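Flap endonuclease 1 (PDB 1A76) cleaves 5'-flap structures and acts as a 5'-3' exonuclease in DNA replication and repair, using magnesium ions. Local coordinates at residues Ile287-Val291 / Asp292-Phe296; Asp295-Tyr298 / Asp299-Lys302. All coordinates share one frame; numbering follows the deposited sequence.

Contact 1 (Ile287-Val291 / Asp292-Phe296)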
loop_
_atom_site.group_PDB
_atom_site.type_symbol
_atom_site.label_atom_id
_atom_site.label_comp_id
_atom_site.label_asym_id
_atom_site.label_seq_id
_atom_site.Cartn_x
_atom_site.Cartn_y
_atom_site.Cartn_z
ATOM N N ILE A 287 -25.238 6.207 -0.316
ATOM C CA ILE A 287 -26.281 5.521 0.453
ATOM C C ILE A 287 -26.701 4.219 -0.237
ATOM O O ILE A 287 -26.824 3.166 0.399
ATOM C CB ILE A 287 -27.537 6.419 0.616
ATOM C CG1 ILE A 287 -27.186 7.621 1.493
ATOM C CG2 ILE A 287 -28.700 5.610 1.195
ATOM C CD1 ILE A 287 -28.351 8.209 2.274
ATOM N N LYS A 288 -26.916 4.295 -1.540
ATOM C CA LYS A 288 -27.321 3.134 -2.299
ATOM C C LYS A 288 -26.257 2.059 -2.273
ATOM O O LYS A 288 -26.550 0.885 -2.062
ATOM C CB LYS A 288 -27.614 3.523 -3.744
ATOM C CG LYS A 288 -28.063 2.366 -4.609
ATOM C CD LYS A 288 -27.925 2.676 -6.094
ATOM C CE LYS A 288 -28.332 1.469 -6.934
ATOM N NZ LYS A 288 -28.593 1.849 -8.353
ATOM N N PHE A 289 -25.012 2.453 -2.494
ATOM C CA PHE A 289 -23.932 1.479 -2.506
ATOM C C PHE A 289 -23.709 0.871 -1.123
ATOM O O PHE A 289 -23.731 -0.361 -0.956
ATOM C CB PHE A 289 -22.634 2.129 -3.019
ATOM C CG PHE A 289 -21.471 1.186 -3.049
ATOM C CD1 PHE A 289 -21.408 0.175 -4.004
ATOM C CD2 PHE A 289 -20.462 1.277 -2.097
ATOM C CE1 PHE A 289 -20.353 -0.740 -4.008
ATOM C CE2 PHE A 289 -19.400 0.369 -2.088
ATOM C CZ PHE A 289 -19.349 -0.645 -3.050
ATOM N N LEU A 290 -23.516 1.739 -0.132
ATOM C CA LEU A 290 -23.254 1.316 1.240
ATOM C C LEU A 290 -24.446 0.727 2.014
ATOM O O LEU A 290 -24.373 -0.395 2.538
ATOM C CB LEU A 290 -22.662 2.499 2.030
ATOM C CG LEU A 290 -21.188 2.445 2.466
ATOM C CD1 LEU A 290 -20.313 1.771 1.395
ATOM C CD2 LEU A 290 -20.707 3.865 2.770
ATOM N N VAL A 291 -25.539 1.476 2.085
ATOM C CA VAL A 291 -26.721 1.026 2.822
ATOM C C VAL A 291 -27.584 0.025 2.055
ATOM O O VAL A 291 -27.804 -1.098 2.504
ATOM C CB VAL A 291 -27.619 2.235 3.229
ATOM C CG1 VAL A 291 -28.833 1.749 4.031
ATOM C CG2 VAL A 291 -26.815 3.228 4.041
ATOM N N ASP A 292 -28.084 0.447 0.902
ATOM C CA ASP A 292 -28.948 -0.401 0.091
ATOM C C ASP A 292 -28.282 -1.701 -0.340
ATOM O O ASP A 292 -28.789 -2.792 -0.082
ATOM C CB ASP A 292 -29.399 0.348 -1.165
ATOM C CG ASP A 292 -30.343 1.500 -0.862
ATOM O OD1 ASP A 292 -30.737 1.663 0.309
ATOM O OD2 ASP A 292 -30.689 2.250 -1.804
ATOM N N GLU A 293 -27.142 -1.577 -1.006
ATOM C CA GLU A 293 -26.443 -2.736 -1.512
ATOM C C GLU A 293 -25.486 -3.442 -0.560
ATOM O O GLU A 293 -25.203 -4.636 -0.735
ATOM C CB GLU A 293 -25.700 -2.342 -2.772
ATOM C CG GLU A 293 -26.588 -1.697 -3.795
ATOM C CD GLU A 293 -25.801 -1.129 -4.939
ATOM O OE1 GLU A 293 -24.559 -1.097 -4.847
ATOM O OE2 GLU A 293 -26.424 -0.714 -5.932
ATOM N N ASN A 294 -24.985 -2.735 0.448
ATOM C CA ASN A 294 -24.045 -3.390 1.343
ATOM C C ASN A 294 -24.384 -3.402 2.822
ATOM O O ASN A 294 -23.526 -3.622 3.677
ATOM C CB ASN A 294 -22.651 -2.842 1.070
ATOM C CG ASN A 294 -22.047 -3.462 -0.180
ATOM O OD1 ASN A 294 -21.617 -4.616 -0.160
ATOM N ND2 ASN A 294 -22.042 -2.714 -1.277
ATOM N N ASP A 295 -25.659 -3.168 3.105
ATOM C CA ASP A 295 -26.182 -3.219 4.452
ATOM C C ASP A 295 -25.527 -2.383 5.541
ATOM O O ASP A 295 -25.512 -2.782 6.715
ATOM C CB ASP A 295 -26.237 -4.683 4.882
ATOM C CG ASP A 295 -27.098 -5.516 3.958
ATOM O OD1 ASP A 295 -28.295 -5.194 3.824
ATOM O OD2 ASP A 295 -26.584 -6.481 3.357
ATOM N N PHE A 296 -24.970 -1.240 5.178
ATOM C CA PHE A 296 -24.384 -0.387 6.197
ATOM C C PHE A 296 -25.574 0.228 6.941
ATOM O O PHE A 296 -26.693 0.249 6.422
ATOM C CB PHE A 296 -23.537 0.720 5.564
ATOM C CG PHE A 296 -22.096 0.326 5.318
ATOM C CD1 PHE A 296 -21.783 -0.890 4.731
ATOM C CD2 PHE A 296 -21.056 1.187 5.658
ATOM C CE1 PHE A 296 -20.459 -1.245 4.483
ATOM C CE2 PHE A 296 -19.732 0.842 5.414
ATOM C CZ PHE A 296 -19.431 -0.374 4.828
#

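Contact 2 (Asp295-Tyr298 / Asp299-Lys302)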
loop_
_atom_site.group_PDB
_atom_site.type_symbol
_atom_site.label_atom_id
_atom_site.label_comp_id
_atom_site.label_asym_id
_atom_site.label_seq_id
_atom_site.Cartn_x
_atom_site.Cartn_y
_atom_site.Cartn_z
ATOM N N ASP A 295 -25.659 -3.168 3.105
ATOM C CA ASP A 295 -26.182 -3.219 4.452
ATOM C C ASP A 295 -25.527 -2.383 5.541
ATOM O O ASP A 295 -25.512 -2.782 6.715
ATOM C CB ASP A 295 -26.237 -4.683 4.882
ATOM C CG ASP A 295 -27.098 -5.516 3.958
ATOM O OD1 ASP A 295 -28.295 -5.194 3.824
ATOM O OD2 ASP A 295 -26.584 -6.481 3.357
ATOM N N PHE A 296 -24.970 -1.240 5.178
ATOM C CA PHE A 296 -24.384 -0.387 6.197
ATOM C C PHE A 296 -25.574 0.228 6.941
ATOM O O PHE A 296 -26.693 0.249 6.422
ATOM C CB PHE A 296 -23.537 0.720 5.564
ATOM C CG PHE A 296 -22.096 0.326 5.318
ATOM C CD1 PHE A 296 -21.783 -0.890 4.731
ATOM C CD2 PHE A 296 -21.056 1.187 5.658
ATOM C CE1 PHE A 296 -20.459 -1.245 4.483
ATOM C CE2 PHE A 296 -19.732 0.842 5.414
ATOM C CZ PHE A 296 -19.431 -0.374 4.828
ATOM N N ASN A 297 -25.338 0.706 8.156
ATOM C CA ASN A 297 -26.402 1.329 8.940
ATOM C C ASN A 297 -26.748 2.673 8.301
ATOM O O ASN A 297 -25.878 3.532 8.127
ATOM C CB ASN A 297 -25.947 1.542 10.381
ATOM C CG ASN A 297 -26.970 2.295 11.198
ATOM O OD1 ASN A 297 -26.814 3.485 11.452
ATOM N ND2 ASN A 297 -28.031 1.604 11.608
ATOM N N TYR A 298 -28.020 2.855 7.957
ATOM C CA TYR A 298 -28.448 4.082 7.307
ATOM C C TYR A 298 -28.103 5.337 8.075
ATOM O O TYR A 298 -27.469 6.245 7.539
ATOM C CB TYR A 298 -29.954 4.072 7.041
ATOM C CG TYR A 298 -30.422 5.386 6.462
ATOM C CD1 TYR A 298 -30.282 5.656 5.103
ATOM C CD2 TYR A 298 -30.917 6.392 7.289
ATOM C CE1 TYR A 298 -30.612 6.903 4.578
ATOM C CE2 TYR A 298 -31.249 7.638 6.783
ATOM C CZ TYR A 298 -31.091 7.891 5.431
ATOM O OH TYR A 298 -31.402 9.127 4.938
ATOM N N ASP A 299 -28.538 5.393 9.328
ATOM C CA ASP A 299 -28.292 6.549 10.178
ATOM C C ASP A 299 -26.821 6.966 10.168
ATOM O O ASP A 299 -26.496 8.129 9.921
ATOM C CB ASP A 299 -28.728 6.241 11.617
ATOM C CG ASP A 299 -30.236 6.370 11.826
ATOM O OD1 ASP A 299 -30.947 6.805 10.893
ATOM O OD2 ASP A 299 -30.705 6.030 12.937
ATOM N N ARG A 300 -25.936 6.012 10.448
ATOM C CA ARG A 300 -24.504 6.288 10.486
ATOM C C ARG A 300 -23.989 6.798 9.154
ATOM O O ARG A 300 -23.240 7.768 9.103
ATOM C CB ARG A 300 -23.725 5.033 10.888
ATOM C CG ARG A 300 -22.281 5.303 11.258
ATOM C CD ARG A 300 -21.584 4.040 11.737
ATOM N NE ARG A 300 -21.878 3.745 13.137
ATOM C CZ ARG A 300 -22.695 2.778 13.547
ATOM N NH1 ARG A 300 -23.305 2.000 12.663
ATOM N NH2 ARG A 300 -22.898 2.586 14.841
ATOM N N VAL A 301 -24.384 6.149 8.068
ATOM C CA VAL A 301 -23.923 6.588 6.760
ATOM C C VAL A 301 -24.453 7.991 6.453
ATOM O O VAL A 301 -23.688 8.870 6.057
ATOM C CB VAL A 301 -24.334 5.578 5.647
ATOM C CG1 VAL A 301 -23.807 6.053 4.276
ATOM C CG2 VAL A 301 -23.749 4.186 5.972
ATOM N N LYS A 302 -25.748 8.209 6.669
ATOM C CA LYS A 302 -26.337 9.519 6.408
ATOM C C LYS A 302 -25.554 10.615 7.123
ATOM O O LYS A 302 -25.154 11.620 6.527
ATOM C CB LYS A 302 -27.796 9.545 6.875
ATOM C CG LYS A 302 -28.461 10.918 6.784
ATOM C CD LYS A 302 -28.595 11.351 5.332
ATOM C CE LYS A 302 -29.121 12.781 5.199
ATOM N NZ LYS A 302 -28.516 13.477 4.011
#

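Contact 1 (Ile287-Val291 / Asp292-Phe296)
Phe296 turns a face of its ring to Leu290 at the C-terminal end of helix 283-292, where the last turn widens to a pi-type turn. Leu290 CG stands 3.6 Å from the centroid of the Phe296 ring and 19° off its normal, a CH-pi contact offset toward the rim. The widening shows in two i+5 bonds, Asp292 N to Ile287 O at 3.0 Å and Glu293 N to Lys288 O at 2.7 Å. Asp295 then takes a left-handed backbone conformation, and Phe296 N bonds back to Leu290 O at 2.8 Å. This closure spans one residue more than the 6→1 bond of a Schellman motif. Glu293 runs across Phe289 at nearly a right angle, its carboxylate plane 74° from the ring, while OE2 lies 3.1 Å from Lys288 CE; the charged Lys288 NZ and Glu293 OE2 are too far apart for a salt bridge. Phe289 also meets Tyr58 edge-to-face and packs on Leu138 of helix 129-142. With CG beside its backbone N (chi1 -78°), Asn294 brings ND2 over one face of the Phe289 ring and gives a 2.9 Å hydrogen bond from ND2 to Phe289 O, from above that carbonyl's plane.

Contact 2 (Asp295-Tyr298 / Asp299-Lys302)
Phe296 meets Val301 across the start of helix 298-315: Val301 CG2 lies 3.5 Å from Phe296 CB and sits near the ring plane, at its edge, and the two side chains cross at about a right angle. Next in sequence, Asn297 is the N-cap. Its CG is anti to the backbone N (chi1 175°), which carries OD1 toward the first turn, where it accepts from Arg300 N at 2.9 Å with a nearly straight N-H...O angle of 165°. The Asn297 carbonyl makes the first i+4 bond, Val301 N to Asn297 O at 3.0 Å, while Arg300 folds back at chi3 so that NH1 comes within 3.5 Å of Asn297 CB. Tyr298 follows, lying alongside Lys302 and pointing the same way. Lys302 CB is over one ring face, 4.2 Å from the centroid in a CH-pi contact, and CD is 3.6 Å from Tyr298 OH; beyond it, NZ bridges to Asp306. At the ring's edge, in its plane, Asp299 OD1 approaches Tyr298 CD2 to 3.6 Å. An asparagine N-cap flanked by an apolar pair, the residue before the cap (Phe296) and the fourth residue of the helix (Val301), is the signature of a hydrophobic staple.

Contacts 1 and 2 overlap along one helix-to-helix connection, sharing Asp295 and Phe296, with centres about 7 Å apart. Phe296 serves both, its ring face closing the end of helix 283-292 and its CB stapling the start of helix 298-315. The two helices also touch directly: Ile287 CD1 is 3.5 Å from Tyr298 CE1, and Val291 CG2 is 3.7 Å from Val301 CG2. Tyr63 of helix 56-70 packs on Phe296, Arg300 and Val301, while Asp295 OD2 accepts from Arg50 N, tying the connection to the N-domain. Both contacts lie away from the metal-binding carboxylates, with centres about 26 and 27 Å from the chain centre, consistent with plain structural packing between the helices.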